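Local atomic coordinates of methyl-CpG-binding domain protein 1 (Homo sapiens, PDB entry 5W9Q), a protein that represses transcription by binding methylated CpG islands in promoters and recruiting ATF7IP, while its third CXXC zinc finger, described here, binds unmethylated CpG. Residues 11-16 against 48-53; 24-29 against 43-48. One frame throughout, in Å; residues are numbered along the deposited sequence.

Interaction 1 of 2, residues 11-16 against 48-53; sequences GACAAC and QCLQFA. With ZN (zinc ion), chain H.
The two flat groups here, the Phe-52 ring and the Gln-48 carboxamide, lay neither face against residues 11-16. The ring touches Asn-7 and Cys-10 instead. Gln-48, its CB directed away from residues 11-16, has Lys-43 O near its amide plane; NE2 donates to that oxygen at 3.0 Å, approaching from above the carbonyl plane. The work across the contact is done by sulfur and aliphatic groups. Cys-13, Cys-16 and Cys-49 bind one zinc ion, SG of Cys-13 at 2.3 Å from ZN, and Cys-10 completes the four-cysteine site. Their torsions differ: SG of Cys-13 sits in the crowded position between N and the carbonyl carbon (chi1 73°), that of Cys-16 anti to the carbonyl carbon, that of Cys-49 anti to the backbone N (chi1 -177°), so three backbone directions converge on one metal. This is half of a CXXC-type zinc finger, in which closely spaced cysteines from the first zinc-binding run share a metal with a distant one, here Cys-49. Backbone N-H groups grip the sulfurs. Leu-50 N reaches Cys-13 SG at 3.5 Å in a nearly straight bond (169°), and Cys-16 N donates to the same sulfur at 3.4 Å, making Cys-13 an N-cap of the short helix. Phe-52 N to Cys-49 SG (3.3 Å) and a similar bond from Gln-51 N hold the other side; these donors would probably spread the negative charge of zinc-bound thiolates. Gly-11, whose positive phi favours glycine, donates its N to Cys-16 SG. Leu-50 runs alongside Cys-13, CD1 4.1 Å from its CB, so that its aliphatic end packs beside the zinc ligand. Ala-15 points its small CB at the backbone, 3.0 Å from Gln-48 O, a close approach that suits alanine's single methyl.

Interaction 2 of 2, residues 24-29 against 43-48; sequences RCDFCC and KCRWRQ. With ZN (zinc ion), chain G; nucleotides of chain C.
Metal bonds come first: Cys-25, Cys-28 and Cys-44 bind a zinc ion, with Cys-44 SG 2.3 Å from ZN and Cys-22 as fourth ligand. Among the hydrogen bonds, Arg-45 N donates to Cys-25 SG at 3.2 Å, and Cys-28 N meets the same sulfur, so Cys-25 caps helix 26-30. The ionic contact is a side-on grip: Arg-45 NE bonds to Asp-26 OD1 (2.8 Å) and NH2 to OD2 (2.8 Å), each oxygen using its syn lone pair, with carboxylate and guanidinium nearly coplanar. While its edge serves the carboxylate, one face of the guanidinium lies flat on one face of Phe-27, centres 3.9 Å apart and planes at 15°. Chi1 (-75°) sets Arg-45 CG 3.7 Å from Cys-25 CB, and the bend at chi2 turns the guanidinium over Phe-27 and beside Asp-26, while NH1 bonds to Arg-56 O. An alanine in place of Arg-45 would probably cost the salt bridge and the flat cover over Phe-27, loosening the link to the helix. Lys-43, next to the ligand Cys-44, packs its CB on the phosphate of DA5 of chain C; the whole is the second Cys4 zinc site of a CXXC finger.

How the interactions relate
Both interactions close a Cys4 zinc site with two cysteines from a short helical region and one from a later part of the chain, and each has a cysteine cap whose sulfur also takes an N-H across the contact. Interaction 2 lies nearer the chain centre and buries more surface; interaction 1 sits farther out, with exposed Leu-50 at its margin. Interaction 1 adds modest aliphatic packing by Ala-15 and Leu-50 to its metal, whereas interaction 2 adds a charged pair and a cation-pi stack. Residues 43-53 run from one zinc site to the other, Cys-44 binding that of interaction 2 and Cys-49 that of interaction 1; the contacts share Gln-48 and touch where Ala-15 CB packs on Trp-46 O at 3.6 Å.

Interaction 1 of 2, residues 11-16 against 48-53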
# COMPACT_ATOMS: atom_id res chain seq x y z
N GLY A 11 -10.80 -7.30 1.39
CA GLY A 11 -10.44 -8.26 2.40
C GLY A 11 -10.14 -9.63 1.87
O GLY A 11 -9.74 -10.48 2.65
N ALA A 12 -10.32 -9.86 0.56
CA ALA A 12 -10.27 -11.20 -0.04
C ALA A 12 -9.51 -11.20 -1.39
O ALA A 12 -9.78 -12.02 -2.26
CB ALA A 12 -11.68 -11.69 -0.24
N CYS A 13 -8.59 -10.25 -1.56
CA CYS A 13 -7.69 -10.21 -2.70
C CYS A 13 -6.29 -10.39 -2.13
O CYS A 13 -6.09 -10.34 -0.90
CB CYS A 13 -7.86 -8.91 -3.49
SG CYS A 13 -7.18 -7.41 -2.72
N ALA A 14 -5.32 -10.63 -3.02
CA ALA A 14 -3.97 -11.03 -2.57
C ALA A 14 -3.31 -9.86 -1.90
O ALA A 14 -2.51 -10.04 -1.00
CB ALA A 14 -3.12 -11.54 -3.74
N ALA A 15 -3.65 -8.65 -2.34
CA ALA A 15 -3.18 -7.43 -1.62
C ALA A 15 -3.73 -7.30 -0.20
O ALA A 15 -2.96 -7.02 0.74
CB ALA A 15 -3.52 -6.17 -2.41
N CYS A 16 -5.05 -7.50 -0.02
CA CYS A 16 -5.64 -7.37 1.33
C CYS A 16 -5.16 -8.52 2.19
O CYS A 16 -4.90 -8.32 3.34
CB CYS A 16 -7.17 -7.33 1.29
SG CYS A 16 -7.91 -5.83 0.60
N GLN A 48 -2.13 -2.50 -1.61
CA GLN A 48 -3.22 -1.71 -2.18
C GLN A 48 -4.31 -2.65 -2.74
O GLN A 48 -4.04 -3.50 -3.64
CB GLN A 48 -2.69 -0.80 -3.25
CG GLN A 48 -1.70 0.19 -2.66
CD GLN A 48 -2.45 1.39 -1.97
OE1 GLN A 48 -3.69 1.46 -2.05
NE2 GLN A 48 -1.70 2.28 -1.30
N CYS A 49 -5.51 -2.53 -2.19
CA CYS A 49 -6.62 -3.41 -2.60
C CYS A 49 -6.92 -3.39 -4.10
O CYS A 49 -7.11 -2.31 -4.69
CB CYS A 49 -7.87 -3.01 -1.85
SG CYS A 49 -9.25 -4.12 -2.27
N LEU A 50 -7.01 -4.58 -4.71
CA LEU A 50 -7.22 -4.69 -6.15
C LEU A 50 -8.65 -4.31 -6.61
O LEU A 50 -8.89 -4.14 -7.84
CB LEU A 50 -6.89 -6.16 -6.62
CG LEU A 50 -5.46 -6.63 -6.26
CD1 LEU A 50 -5.22 -8.08 -6.52
CD2 LEU A 50 -4.43 -5.76 -6.96
N GLN A 51 -9.61 -4.26 -5.67
CA GLN A 51 -11.00 -3.89 -5.97
C GLN A 51 -11.29 -2.42 -5.52
O GLN A 51 -11.96 -1.64 -6.25
CB GLN A 51 -11.96 -4.88 -5.30
CG GLN A 51 -11.93 -6.33 -5.82
N PHE A 52 -10.78 -2.04 -4.35
CA PHE A 52 -11.20 -0.75 -3.72
C PHE A 52 -10.18 0.38 -3.78
O PHE A 52 -10.58 1.53 -3.61
CB PHE A 52 -11.65 -0.95 -2.26
CG PHE A 52 -12.83 -1.90 -2.08
CD1 PHE A 52 -13.67 -2.29 -3.14
CD2 PHE A 52 -13.13 -2.37 -0.81
CE1 PHE A 52 -14.73 -3.15 -2.94
CE2 PHE A 52 -14.21 -3.23 -0.60
CZ PHE A 52 -15.01 -3.62 -1.66
N ALA A 53 -8.91 0.10 -4.05
CA ALA A 53 -7.89 1.18 -4.03
C ALA A 53 -8.04 1.96 -5.28
O ALA A 53 -8.37 1.41 -6.32
CB ALA A 53 -6.50 0.67 -3.92
ZN ZN H . -8.83 -6.28 -1.52

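Interaction 2 of 2, residues 24-29 against 43-48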
# COMPACT_ATOMS: atom_id res chain seq x y z
N ARG A 24 10.26 -2.40 0.20
CA ARG A 24 11.04 -2.08 -1.04
C ARG A 24 10.36 -1.17 -2.09
O ARG A 24 11.05 -0.50 -2.85
CB ARG A 24 11.46 -3.38 -1.74
CG ARG A 24 12.40 -4.27 -0.94
CD ARG A 24 13.83 -3.72 -0.95
NE ARG A 24 14.72 -4.46 -0.05
CZ ARG A 24 15.93 -4.04 0.34
NH1 ARG A 24 16.65 -4.79 1.16
NH2 ARG A 24 16.42 -2.86 -0.07
N CYS A 25 9.02 -1.11 -2.12
CA CYS A 25 8.28 -0.32 -3.05
C CYS A 25 8.43 1.24 -2.71
O CYS A 25 8.94 1.67 -1.62
CB CYS A 25 6.79 -0.77 -3.03
SG CYS A 25 5.84 -0.21 -1.53
N ASP A 26 8.00 2.08 -3.62
CA ASP A 26 8.16 3.55 -3.41
C ASP A 26 7.41 4.03 -2.08
O ASP A 26 7.96 4.77 -1.30
CB ASP A 26 7.76 4.33 -4.65
CG ASP A 26 6.34 4.10 -5.09
OD1 ASP A 26 5.62 3.16 -4.66
OD2 ASP A 26 5.90 4.85 -5.91
N PHE A 27 6.20 3.53 -1.85
CA PHE A 27 5.42 3.89 -0.68
C PHE A 27 6.02 3.40 0.65
O PHE A 27 6.00 4.13 1.69
CB PHE A 27 3.95 3.41 -0.86
CG PHE A 27 3.18 4.06 -2.05
CD1 PHE A 27 3.50 5.31 -2.53
CD2 PHE A 27 2.13 3.38 -2.67
CE1 PHE A 27 2.79 5.88 -3.56
CE2 PHE A 27 1.39 3.95 -3.70
CZ PHE A 27 1.73 5.19 -4.16
N CYS A 28 6.61 2.19 0.64
CA CYS A 28 7.27 1.65 1.84
C CYS A 28 8.51 2.46 2.15
O CYS A 28 8.64 2.98 3.28
CB CYS A 28 7.64 0.14 1.71
SG CYS A 28 6.23 -0.92 2.02
N CYS A 29 9.41 2.54 1.17
CA CYS A 29 10.62 3.38 1.30
C CYS A 29 10.37 4.80 1.81
O CYS A 29 11.20 5.36 2.47
CB CYS A 29 11.35 3.48 -0.03
SG CYS A 29 12.08 1.88 -0.36
N LYS A 43 -0.08 3.40 1.68
CA LYS A 43 0.30 2.06 2.07
C LYS A 43 1.09 1.35 1.00
O LYS A 43 1.07 1.74 -0.15
CB LYS A 43 -0.86 1.25 2.58
CG LYS A 43 -2.00 1.02 1.70
CD LYS A 43 -2.83 -0.16 2.30
CE LYS A 43 -4.26 -0.06 1.92
NZ LYS A 43 -4.98 -1.26 2.41
N CYS A 44 1.81 0.29 1.44
CA CYS A 44 2.67 -0.53 0.56
C CYS A 44 1.95 -0.74 -0.77
O CYS A 44 0.74 -1.12 -0.77
CB CYS A 44 2.83 -1.91 1.22
SG CYS A 44 3.87 -2.95 0.26
N ARG A 45 2.65 -0.53 -1.86
CA ARG A 45 2.07 -0.83 -3.21
C ARG A 45 1.39 -2.23 -3.29
O ARG A 45 0.31 -2.40 -3.92
CB ARG A 45 3.15 -0.84 -4.24
CG ARG A 45 3.66 0.50 -4.65
CD ARG A 45 2.67 1.24 -5.54
NE ARG A 45 3.25 2.52 -5.95
CZ ARG A 45 2.69 3.40 -6.76
NH1 ARG A 45 1.47 3.21 -7.27
NH2 ARG A 45 3.37 4.51 -7.05
N TRP A 46 2.05 -3.20 -2.65
CA TRP A 46 1.61 -4.65 -2.68
C TRP A 46 0.47 -4.97 -1.67
O TRP A 46 -0.04 -6.10 -1.66
CB TRP A 46 2.83 -5.55 -2.45
CG TRP A 46 3.78 -5.32 -3.50
CD1 TRP A 46 4.99 -4.68 -3.41
CD2 TRP A 46 3.59 -5.64 -4.87
NE1 TRP A 46 5.54 -4.56 -4.63
CE2 TRP A 46 4.71 -5.14 -5.57
CE3 TRP A 46 2.57 -6.30 -5.58
CZ2 TRP A 46 4.88 -5.33 -6.97
CZ3 TRP A 46 2.73 -6.50 -7.01
CH2 TRP A 46 3.87 -5.99 -7.66
N ARG A 47 0.06 -3.97 -0.85
CA ARG A 47 -1.10 -4.04 0.01
C ARG A 47 -2.25 -3.15 -0.45
O ARG A 47 -3.25 -3.02 0.25
CB ARG A 47 -0.68 -3.73 1.45
CG ARG A 47 0.52 -4.57 1.93
CD ARG A 47 0.96 -4.20 3.35
NE ARG A 47 0.17 -4.91 4.33
CZ ARG A 47 0.31 -4.83 5.66
NH1 ARG A 47 -0.46 -5.61 6.45
NH2 ARG A 47 1.22 -4.07 6.21
N GLN A 48 -2.13 -2.50 -1.61
CA GLN A 48 -3.22 -1.71 -2.18
C GLN A 48 -4.31 -2.65 -2.74
O GLN A 48 -4.04 -3.50 -3.64
CB GLN A 48 -2.69 -0.80 -3.25
CG GLN A 48 -1.70 0.19 -2.66
CD GLN A 48 -2.45 1.39 -1.97
OE1 GLN A 48 -3.69 1.46 -2.05
NE2 GLN A 48 -1.70 2.28 -1.30
ZN ZN G . 5.90 -1.94 -0.05
P DA C 5 -0.93 1.88 6.58
OP1 DA C 5 -1.68 0.63 6.55
OP2 DA C 5 0.48 1.89 6.06
O5' DA C 5 -1.85 2.95 5.84
C5' DA C 5 -3.25 3.05 6.17
C4' DA C 5 -3.83 4.30 5.55
O4' DA C 5 -3.25 5.48 6.19
C3' DA C 5 -3.53 4.44 4.05
O3' DA C 5 -4.60 4.99 3.27
C2' DA C 5 -2.43 5.48 4.02
C1' DA C 5 -2.94 6.38 5.15
N9 DA C 5 -2.03 7.39 5.65
C8 DA C 5 -0.67 7.42 5.73
N7 DA C 5 -0.18 8.54 6.22
C5 DA C 5 -1.31 9.31 6.47
C6 DA C 5 -1.48 10.61 7.00
N6 DA C 5 -0.47 11.39 7.36
N1 DA C 5 -2.74 11.09 7.09
C2 DA C 5 -3.76 10.31 6.69
N3 DA C 5 -3.72 9.06 6.20
C4 DA C 5 -2.46 8.61 6.13